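Local coordinates for SsDNA-binding protein essential for mitochondrial genome maintenance (Saccharomyces cerevisiae, PDB 6CQK), which binds single-stranded DNA preferentially and cooperatively, takes part in mitochondrial DNA replication and stimulates the PIF1 helicase, at residues E71-Y77 against T89-K95; R26-I32 against W44-F50. All blocks are in the same frame, centred on the assembly; numbering follows the deposited sequence.

Contact 1. Residues E71-Y77 against T89-K95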
ATOM      1  N   GLU A  71       0.338   4.557  -7.748  1.00 65.58           N
ATOM      2  CA  GLU A  71       1.337   4.450  -6.686  1.00 66.51           C
ATOM      3  C   GLU A  71       2.505   5.318  -7.096  1.00 63.12           C
ATOM      4  O   GLU A  71       2.893   5.301  -8.226  1.00 57.30           O
ATOM      5  CB  GLU A  71       1.846   3.045  -6.548  1.00 71.11           C
ATOM      6  CG  GLU A  71       0.823   2.089  -6.059  1.00 76.82           C
ATOM      7  CD  GLU A  71       1.293   0.669  -6.090  1.00 84.23           C
ATOM      8  OE1 GLU A  71       1.963   0.198  -7.059  1.00 86.53           O
ATOM      9  OE2 GLU A  71       0.946   0.047  -5.073  1.00 86.00           O
ATOM     10  N   ALA A  72       3.028   6.095  -6.171  1.00 61.01           N
ATOM     11  CA  ALA A  72       4.036   7.065  -6.509  1.00 60.86           C
ATOM     12  C   ALA A  72       5.054   7.203  -5.372  1.00 60.12           C
ATOM     13  O   ALA A  72       4.685   7.202  -4.195  1.00 55.69           O
ATOM     14  CB  ALA A  72       3.358   8.446  -6.803  1.00 61.71           C
ATOM     15  N   ASP A  73       6.313   7.395  -5.738  1.00 61.92           N
ATOM     16  CA  ASP A  73       7.326   7.730  -4.743  1.00 63.35           C
ATOM     17  C   ASP A  73       7.179   9.153  -4.315  1.00 60.65           C
ATOM     18  O   ASP A  73       7.028  10.035  -5.167  1.00 65.12           O
ATOM     19  CB  ASP A  73       8.744   7.420  -5.264  1.00 64.98           C
ATOM     20  CG  ASP A  73       9.044   5.941  -5.167  1.00 71.27           C
ATOM     21  OD1 ASP A  73       8.664   5.322  -4.137  1.00 74.86           O
ATOM     22  OD2 ASP A  73       9.542   5.344  -6.128  1.00 79.18           O
ATOM     23  N   ALA A  74       7.201   9.368  -3.020  1.00 58.17           N
ATOM     24  CA  ALA A  74       7.040  10.689  -2.448  1.00 62.66           C
ATOM     25  C   ALA A  74       8.320  11.281  -1.892  1.00 64.77           C
ATOM     26  O   ALA A  74       9.061  10.585  -1.204  1.00 63.55           O
ATOM     27  CB  ALA A  74       6.000  10.647  -1.327  1.00 62.15           C
ATOM     28  N   ALA A  75       8.541  12.567  -2.159  1.00 71.10           N
ATOM     29  CA  ALA A  75       9.617  13.350  -1.536  1.00 74.41           C
ATOM     30  C   ALA A  75       9.166  14.757  -1.247  1.00 78.94           C
ATOM     31  O   ALA A  75       8.175  15.192  -1.784  1.00 81.21           O
ATOM     32  CB  ALA A  75      10.787  13.424  -2.465  1.00 73.14           C
ATOM     33  N   ASN A  76       9.903  15.444  -0.392  1.00 84.85           N
ATOM     34  CA  ASN A  76       9.663  16.829  -0.076  1.00 91.79           C
ATOM     35  C   ASN A  76      10.805  17.606  -0.626  1.00 96.40           C
ATOM     36  O   ASN A  76      11.912  17.268  -0.332  1.00100.69           O
ATOM     37  CB  ASN A  76       9.511  17.002   1.451  1.00 96.77           C
ATOM     38  CG  ASN A  76       8.043  16.857   1.930  1.00 99.50           C
ATOM     39  OD1 ASN A  76       7.053  17.105   1.198  1.00 94.28           O
ATOM     40  ND2 ASN A  76       7.899  16.463   3.186  1.00102.70           N
ATOM     41  N   TYR A  77      10.542  18.604  -1.467  1.00108.82           N
ATOM     42  CA  TYR A  77      11.552  19.532  -1.992  1.00120.26           C
ATOM     43  C   TYR A  77      11.284  21.013  -1.678  1.00121.01           C
ATOM     44  O   TYR A  77      10.176  21.500  -1.924  1.00115.57           O
ATOM     45  CB  TYR A  77      11.621  19.393  -3.501  1.00129.16           C
ATOM     46  CG  TYR A  77      11.961  18.009  -4.032  1.00141.37           C
ATOM     47  CD1 TYR A  77      12.691  17.055  -3.280  1.00136.61           C
ATOM     48  CD2 TYR A  77      11.571  17.657  -5.327  1.00149.61           C
ATOM     49  CE1 TYR A  77      13.001  15.806  -3.812  1.00131.14           C
ATOM     50  CE2 TYR A  77      11.880  16.410  -5.861  1.00144.64           C
ATOM     51  CZ  TYR A  77      12.596  15.488  -5.094  1.00135.15           C
ATOM     52  OH  TYR A  77      12.870  14.258  -5.621  1.00123.83           O
ATOM     53  N   THR A  89       7.607  21.587  -0.853  1.00 99.50           N
ATOM     54  CA  THR A  89       6.642  20.997  -1.732  1.00 97.04           C
ATOM     55  C   THR A  89       6.808  19.485  -1.907  1.00 85.81           C
ATOM     56  O   THR A  89       7.905  18.908  -1.838  1.00 84.22           O
ATOM     57  CB  THR A  89       6.631  21.736  -3.110  1.00102.63           C
ATOM     58  OG1 THR A  89       5.292  21.629  -3.639  1.00106.46           O
ATOM     59  CG2 THR A  89       7.655  21.096  -4.060  1.00101.90           C
ATOM     60  N   LEU A  90       5.687  18.870  -2.197  1.00 76.88           N
ATOM     61  CA  LEU A  90       5.607  17.445  -2.296  1.00 74.53           C
ATOM     62  C   LEU A  90       5.761  16.956  -3.729  1.00 72.50           C
ATOM     63  O   LEU A  90       4.973  17.311  -4.559  1.00 73.11           O
ATOM     64  CB  LEU A  90       4.269  17.010  -1.783  1.00 76.21           C
ATOM     65  CG  LEU A  90       3.950  15.519  -1.847  1.00 80.72           C
ATOM     66  CD1 LEU A  90       4.765  14.697  -0.850  1.00 81.40           C
ATOM     67  CD2 LEU A  90       2.464  15.331  -1.595  1.00 82.42           C
ATOM     68  N   SER A  91       6.758  16.106  -3.989  1.00 70.52           N
ATOM     69  CA  SER A  91       6.960  15.524  -5.275  1.00 65.78           C
ATOM     70  C   SER A  91       6.455  14.126  -5.198  1.00 65.74           C
ATOM     71  O   SER A  91       6.773  13.404  -4.251  1.00 71.76           O
ATOM     72  CB  SER A  91       8.420  15.454  -5.586  1.00 67.93           C
ATOM     73  OG  SER A  91       8.608  14.567  -6.661  1.00 70.68           O
ATOM     74  N   LEU A  92       5.735  13.716  -6.238  1.00 63.28           N
ATOM     75  CA  LEU A  92       5.093  12.401  -6.316  1.00 60.43           C
ATOM     76  C   LEU A  92       5.382  11.863  -7.670  1.00 61.67           C
ATOM     77  O   LEU A  92       4.830  12.353  -8.674  1.00 64.80           O
ATOM     78  CB  LEU A  92       3.624  12.511  -6.186  1.00 61.29           C
ATOM     79  CG  LEU A  92       3.055  12.770  -4.801  1.00 65.20           C
ATOM     80  CD1 LEU A  92       1.572  13.006  -4.942  1.00 64.23           C
ATOM     81  CD2 LEU A  92       3.290  11.623  -3.844  1.00 65.70           C
ATOM     82  N   VAL A  93       6.326  10.914  -7.723  1.00 59.26           N
ATOM     83  CA  VAL A  93       6.804  10.400  -8.986  1.00 56.56           C
ATOM     84  C   VAL A  93       6.199   9.073  -9.195  1.00 56.76           C
ATOM     85  O   VAL A  93       6.321   8.193  -8.330  1.00 58.22           O
ATOM     86  CB  VAL A  93       8.317  10.305  -8.992  1.00 55.73           C
ATOM     87  CG1 VAL A  93       8.770   9.605 -10.249  1.00 54.48           C
ATOM     88  CG2 VAL A  93       8.891  11.712  -8.930  1.00 56.20           C
ATOM     89  N   GLN A  94       5.472   8.938 -10.296  1.00 57.32           N
ATOM     90  CA  GLN A  94       4.625   7.766 -10.533  1.00 60.08           C
ATOM     91  C   GLN A  94       5.438   6.481 -10.685  1.00 62.41           C
ATOM     92  O   GLN A  94       6.423   6.490 -11.348  1.00 62.95           O
ATOM     93  CB  GLN A  94       3.774   8.002 -11.773  1.00 60.14           C
ATOM     94  CG  GLN A  94       2.859   6.852 -12.110  1.00 62.48           C
ATOM     95  CD  GLN A  94       1.885   7.157 -13.228  1.00 65.79           C
ATOM     96  OE1 GLN A  94       1.268   8.220 -13.262  1.00 67.12           O
ATOM     97  NE2 GLN A  94       1.750   6.231 -14.150  1.00 67.53           N
ATOM     98  N   LYS A  95       5.035   5.405 -10.012  1.00 67.82           N
ATOM     99  CA  LYS A  95       5.647   4.074 -10.137  1.00 70.17           C
ATOM    100  C   LYS A  95       4.745   3.060 -10.812  1.00 70.79           C
ATOM    101  O   LYS A  95       5.188   2.115 -11.418  1.00 72.53           O
ATOM    102  CB  LYS A  95       6.100   3.615  -8.750  1.00 74.10           C
ATOM    103  CG  LYS A  95       7.327   4.348  -8.218  1.00 82.75           C
ATOM    104  CD  LYS A  95       8.301   4.642  -9.395  1.00 88.68           C
ATOM    105  CE  LYS A  95       9.446   5.616  -9.137  1.00 90.61           C
ATOM    106  NZ  LYS A  95       9.936   6.340 -10.347  1.00 96.15           N
TER
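Segments 71-77 and 89-95 run antiparallel, their axes 4.2 Å apart at closest approach and their N-to-C directions 150° apart, a marked twist. Seven backbone hydrogen bonds join them. Asp73-Val93, Ala75-Ser91 and Tyr77-Thr89 are hydrogen-bonded pairs, the middle one with Ala75 N to Ser91 O at 2.9 Å and Ser91 N to Ala75 O at 2.8 Å; Lys95 N to Glu71 O (2.8 Å) adds a bond beyond them. From residues of the non-hydrogen-bonded pairs, CA-H...O contacts run to neighbouring carbonyls, such as Asn76 CA to Thr89 O (3.2 Å). This is the hairpin of strands 67-77 and 89-99 in the OB-fold barrel of the single-strand binding protein family. On the face carrying Ala72, Ala74, Leu90 and Leu92, Ala74 CB lies against the two leucines, 3.8 Å from Leu92 CD2 and 4.3 Å from Leu90 CD1. Leu92 also packs on Tyr45 and Ile47, while Asn76 ND2 hydrogen-bonds to Trp44 O of a neighbouring subunit. On the other face, with Asp73, Ala75 and Val93, Tyr77 CE2 lies 3.6 Å from Ser91 CB, although the tyrosine is poorly ordered. Lys95 folds back over Asp73, with CE 3.0 Å from OD2; its NZ, 4.4 Å from Asp73 OD2, stays beyond salt-bridge range.

Contact 2. Residues R26-I32 against W44-F50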
ATOM      1  N   ARG A  26      12.469  13.987 -20.180  1.00 67.94           N
ATOM      2  CA  ARG A  26      11.105  14.260 -20.446  1.00 70.23           C
ATOM      3  C   ARG A  26      10.340  13.694 -19.344  1.00 70.36           C
ATOM      4  O   ARG A  26      10.499  12.506 -19.044  1.00 68.09           O
ATOM      5  CB  ARG A  26      10.540  13.565 -21.667  1.00 73.93           C
ATOM      6  CG  ARG A  26      11.012  14.193 -22.915  1.00 78.58           C
ATOM      7  CD  ARG A  26      10.739  15.704 -22.874  1.00 78.50           C
ATOM      8  NE  ARG A  26       9.535  15.987 -23.634  1.00 81.82           N
ATOM      9  CZ  ARG A  26       9.040  17.209 -23.799  1.00 88.89           C
ATOM     10  NH1 ARG A  26       9.568  18.277 -23.182  1.00 91.04           N
ATOM     11  NH2 ARG A  26       7.965  17.372 -24.567  1.00 95.00           N
ATOM     12  N   TYR A  27       9.435  14.522 -18.831  1.00 71.57           N
ATOM     13  CA  TYR A  27       8.404  14.025 -17.968  1.00 69.40           C
ATOM     14  C   TYR A  27       7.061  14.601 -18.224  1.00 71.29           C
ATOM     15  O   TYR A  27       6.919  15.744 -18.722  1.00 75.23           O
ATOM     16  CB  TYR A  27       8.763  14.298 -16.565  1.00 68.98           C
ATOM     17  CG  TYR A  27       8.729  15.762 -16.119  1.00 70.94           C
ATOM     18  CD1 TYR A  27       7.606  16.346 -15.506  1.00 70.92           C
ATOM     19  CD2 TYR A  27       9.869  16.548 -16.224  1.00 74.63           C
ATOM     20  CE1 TYR A  27       7.622  17.676 -15.040  1.00 72.62           C
ATOM     21  CE2 TYR A  27       9.911  17.860 -15.737  1.00 76.16           C
ATOM     22  CZ  TYR A  27       8.794  18.420 -15.151  1.00 75.19           C
ATOM     23  OH  TYR A  27       8.865  19.731 -14.763  1.00 75.01           O
ATOM     24  N   LEU A  28       6.083  13.816 -17.804  1.00 69.78           N
ATOM     25  CA  LEU A  28       4.688  14.161 -17.907  1.00 69.73           C
ATOM     26  C   LEU A  28       4.151  14.623 -16.547  1.00 66.42           C
ATOM     27  O   LEU A  28       4.567  14.132 -15.506  1.00 65.15           O
ATOM     28  CB  LEU A  28       3.974  12.931 -18.402  1.00 71.58           C
ATOM     29  CG  LEU A  28       2.628  13.158 -19.033  1.00 75.47           C
ATOM     30  CD1 LEU A  28       2.719  14.157 -20.190  1.00 77.34           C
ATOM     31  CD2 LEU A  28       2.054  11.825 -19.502  1.00 79.24           C
ATOM     32  N   LYS A  29       3.302  15.645 -16.559  1.00 66.82           N
ATOM     33  CA  LYS A  29       2.658  16.211 -15.328  1.00 69.56           C
ATOM     34  C   LYS A  29       1.156  16.101 -15.472  1.00 64.58           C
ATOM     35  O   LYS A  29       0.632  16.287 -16.558  1.00 64.61           O
ATOM     36  CB  LYS A  29       3.007  17.710 -15.079  1.00 74.95           C
ATOM     37  CG  LYS A  29       4.144  17.978 -14.055  1.00 86.57           C
ATOM     38  CD  LYS A  29       3.629  18.208 -12.612  1.00 93.51           C
ATOM     39  CE  LYS A  29       4.738  18.056 -11.587  1.00 92.78           C
ATOM     40  NZ  LYS A  29       5.832  19.056 -11.750  1.00 92.12           N
ATOM     41  N   TYR A  30       0.495  15.705 -14.403  1.00 61.90           N
ATOM     42  CA  TYR A  30      -0.946  15.741 -14.327  1.00 60.92           C
ATOM     43  C   TYR A  30      -1.332  15.725 -12.862  1.00 61.52           C
ATOM     44  O   TYR A  30      -0.507  15.420 -11.981  1.00 66.86           O
ATOM     45  CB  TYR A  30      -1.597  14.582 -15.092  1.00 59.98           C
ATOM     46  CG  TYR A  30      -1.458  13.203 -14.448  1.00 60.36           C
ATOM     47  CD1 TYR A  30      -0.342  12.400 -14.658  1.00 58.00           C
ATOM     48  CD2 TYR A  30      -2.454  12.704 -13.633  1.00 59.64           C
ATOM     49  CE1 TYR A  30      -0.228  11.155 -14.076  1.00 56.26           C
ATOM     50  CE2 TYR A  30      -2.317  11.450 -13.055  1.00 58.32           C
ATOM     51  CZ  TYR A  30      -1.194  10.684 -13.278  1.00 54.91           C
ATOM     52  OH  TYR A  30      -1.060   9.458 -12.612  1.00 53.14           O
ATOM     53  N   SER A  31      -2.570  16.097 -12.601  1.00 60.39           N
ATOM     54  CA  SER A  31      -3.084  16.129 -11.244  1.00 60.41           C
ATOM     55  C   SER A  31      -4.287  15.166 -11.088  1.00 58.78           C
ATOM     56  O   SER A  31      -4.998  14.916 -12.062  1.00 57.08           O
ATOM     57  CB  SER A  31      -3.468  17.544 -10.854  1.00 60.35           C
ATOM     58  OG  SER A  31      -4.327  18.080 -11.842  1.00 63.53           O
ATOM     59  N   ILE A  32      -4.389  14.561  -9.887  1.00 56.31           N
ATOM     60  CA  ILE A  32      -5.452  13.671  -9.519  1.00 54.12           C
ATOM     61  C   ILE A  32      -6.269  14.413  -8.462  1.00 54.45           C
ATOM     62  O   ILE A  32      -5.714  14.856  -7.463  1.00 52.62           O
ATOM     63  CB  ILE A  32      -4.882  12.347  -8.895  1.00 53.06           C
ATOM     64  CG1 ILE A  32      -4.056  11.597  -9.924  1.00 52.51           C
ATOM     65  CG2 ILE A  32      -6.001  11.411  -8.406  1.00 51.82           C
ATOM     66  CD1 ILE A  32      -3.360  10.383  -9.381  1.00 54.29           C
ATOM     67  N   TRP A  44      -5.927  17.564  -4.168  1.00 54.16           N
ATOM     68  CA  TRP A  44      -5.288  17.599  -5.477  1.00 56.65           C
ATOM     69  C   TRP A  44      -3.828  17.182  -5.332  1.00 56.25           C
ATOM     70  O   TRP A  44      -3.130  17.688  -4.439  1.00 58.55           O
ATOM     71  CB  TRP A  44      -5.361  19.010  -6.024  1.00 56.85           C
ATOM     72  CG  TRP A  44      -6.750  19.341  -6.380  1.00 57.26           C
ATOM     73  CD1 TRP A  44      -7.732  19.861  -5.578  1.00 55.69           C
ATOM     74  CD2 TRP A  44      -7.345  19.109  -7.651  1.00 57.75           C
ATOM     75  NE1 TRP A  44      -8.907  19.981  -6.299  1.00 55.06           N
ATOM     76  CE2 TRP A  44      -8.690  19.547  -7.579  1.00 55.06           C
ATOM     77  CE3 TRP A  44      -6.857  18.592  -8.866  1.00 57.78           C
ATOM     78  CZ2 TRP A  44      -9.538  19.443  -8.646  1.00 54.97           C
ATOM     79  CZ3 TRP A  44      -7.709  18.541  -9.960  1.00 57.24           C
ATOM     80  CH2 TRP A  44      -9.022  18.956  -9.849  1.00 56.56           C
ATOM     81  N   TYR A  45      -3.382  16.235  -6.137  1.00 54.95           N
ATOM     82  CA  TYR A  45      -2.010  15.706  -6.005  1.00 56.35           C
ATOM     83  C   TYR A  45      -1.403  15.765  -7.363  1.00 57.72           C
ATOM     84  O   TYR A  45      -2.056  15.331  -8.331  1.00 57.86           O
ATOM     85  CB  TYR A  45      -2.020  14.253  -5.533  1.00 55.26           C
ATOM     86  CG  TYR A  45      -2.495  14.058  -4.119  1.00 53.85           C
ATOM     87  CD1 TYR A  45      -1.729  14.501  -3.057  1.00 54.15           C
ATOM     88  CD2 TYR A  45      -3.716  13.405  -3.827  1.00 53.64           C
ATOM     89  CE1 TYR A  45      -2.178  14.326  -1.717  1.00 56.44           C
ATOM     90  CE2 TYR A  45      -4.173  13.252  -2.508  1.00 53.26           C
ATOM     91  CZ  TYR A  45      -3.406  13.719  -1.455  1.00 54.11           C
ATOM     92  OH  TYR A  45      -3.746  13.548  -0.143  1.00 55.37           O
ATOM     93  N   ASN A  46      -0.223  16.373  -7.459  1.00 59.89           N
ATOM     94  CA  ASN A  46       0.446  16.507  -8.732  1.00 64.87           C
ATOM     95  C   ASN A  46       1.455  15.410  -8.895  1.00 65.66           C
ATOM     96  O   ASN A  46       2.304  15.188  -8.006  1.00 69.10           O
ATOM     97  CB  ASN A  46       1.147  17.820  -8.799  1.00 70.99           C
ATOM     98  CG  ASN A  46       0.184  18.969  -8.600  1.00 81.27           C
ATOM     99  OD1 ASN A  46      -0.781  19.140  -9.379  1.00 91.56           O
ATOM    100  ND2 ASN A  46       0.416  19.771  -7.568  1.00 83.85           N
ATOM    101  N   ILE A  47       1.269  14.680  -9.979  1.00 62.22           N
ATOM    102  CA  ILE A  47       2.003  13.483 -10.274  1.00 64.93           C
ATOM    103  C   ILE A  47       3.015  13.804 -11.359  1.00 69.03           C
ATOM    104  O   ILE A  47       2.704  14.557 -12.286  1.00 65.96           O
ATOM    105  CB  ILE A  47       1.072  12.412 -10.880  1.00 64.38           C
ATOM    106  CG1 ILE A  47      -0.115  12.157  -9.971  1.00 62.47           C
ATOM    107  CG2 ILE A  47       1.835  11.125 -11.159  1.00 65.06           C
ATOM    108  CD1 ILE A  47       0.247  11.870  -8.524  1.00 62.77           C
ATOM    109  N   THR A  48       4.213  13.222 -11.228  1.00 67.74           N
ATOM    110  CA  THR A  48       5.264  13.413 -12.184  1.00 63.96           C
ATOM    111  C   THR A  48       5.485  12.040 -12.719  1.00 60.98           C
ATOM    112  O   THR A  48       5.512  11.102 -11.976  1.00 62.31           O
ATOM    113  CB  THR A  48       6.536  13.932 -11.477  1.00 66.95           C
ATOM    114  OG1 THR A  48       6.262  15.197 -10.839  1.00 69.52           O
ATOM    115  CG2 THR A  48       7.649  14.127 -12.449  1.00 67.71           C
ATOM    116  N   VAL A  49       5.666  11.934 -14.013  1.00 60.82           N
ATOM    117  CA  VAL A  49       5.941  10.665 -14.661  1.00 62.08           C
ATOM    118  C   VAL A  49       7.181  10.678 -15.568  1.00 65.68           C
ATOM    119  O   VAL A  49       7.260  11.447 -16.550  1.00 65.49           O
ATOM    120  CB  VAL A  49       4.798  10.216 -15.539  1.00 63.11           C
ATOM    121  CG1 VAL A  49       4.960   8.737 -15.830  1.00 64.02           C
ATOM    122  CG2 VAL A  49       3.449  10.481 -14.860  1.00 64.06           C
ATOM    123  N   PHE A  50       8.177   9.872 -15.186  1.00 66.26           N
ATOM    124  CA  PHE A  50       9.326   9.651 -16.030  1.00 63.73           C
ATOM    125  C   PHE A  50       9.198   8.331 -16.765  1.00 64.32           C
ATOM    126  O   PHE A  50       9.600   8.283 -17.911  1.00 68.91           O
ATOM    127  CB  PHE A  50      10.602   9.699 -15.242  1.00 61.52           C
ATOM    128  CG  PHE A  50      10.887  11.021 -14.638  1.00 61.79           C
ATOM    129  CD1 PHE A  50      11.347  12.058 -15.379  1.00 62.22           C
ATOM    130  CD2 PHE A  50      10.692  11.229 -13.296  1.00 66.07           C
ATOM    131  CE1 PHE A  50      11.606  13.301 -14.803  1.00 62.59           C
ATOM    132  CE2 PHE A  50      10.954  12.471 -12.702  1.00 67.01           C
ATOM    133  CZ  PHE A  50      11.423  13.508 -13.465  1.00 63.97           C
TER
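Six backbone hydrogen bonds hold 26-32 and 44-50 together as antiparallel strands of the OB barrel, in three hydrogen-bonded pairs: Leu28-Val49, Tyr30-Ile47 and Ile32-Tyr45. Most are short, as in Ile47 N to Tyr30 O at 2.8 Å, but Tyr30 N to Ile47 O stretches to 3.3 Å where the CA atoms of the two residues stand 5.5 Å apart. CA-H...O contacts, among them Ser31 CA to Tyr45 O at 3.2 Å, fill the intervening positions.

Apolar packing dominates the face of Leu28, Tyr30, Ile32, Ile47 and Val49. Tyr30 lays its ring over Ile47 in a CH-pi contact, Ile47 CB 3.9 Å from the ring centroid and 20° off its normal, while Val49 CG2 lies at the ring edge, 3.8 Å from Tyr30 CE1. Ile32 CD1 reaches Ile47 CG1 at 3.7 Å, and helix 52-59 covers Leu28 and Val49 through Ile55.

Where 26-32 begins and 44-50 ends, Tyr27 and Phe50 meet obliquely, centroids 5.6 Å apart and planes at 57°. Polar side chains occupy the opposite face, where Lys29 CE approaches Thr48 OG1 (3.3 Å) and Ser31 CB approaches Asn46 OD1 (3.5 Å).

Tyr45 OH, hydrogen-bonded to Ser4 OG of a neighbouring subunit, extends the strand's contacts beyond the chain. The pairing is therefore amphipathic: its apolar side belongs to the barrel core, and its polar side faces outward.

How the contacts relate
From the N terminus, strand 3-20 leads into strand 26-34, which turns back through the connection to strand 43-49; contact 2 closes the hairpin of 26-34 and 43-49. The chain then passes through helix 52-59 before strands 67-77 and 89-99 form a further hairpin, closed by contact 1 around a loop of which residues 79-86 are not modelled. The two loops follow in series, neither nesting nor crossing. They join laterally because 89-99 runs parallel beside 43-49: Gln94 N lies 2.7 Å from Thr48 O, and Gln94 OE1 lies 2.7 Å from Tyr30 OH, both probable hydrogen bonds. Strand 3-20 pairs with 26-34 and hydrogen-bonds to 67-77, completing the barrel, and both contacts touch the same neighbouring subunit.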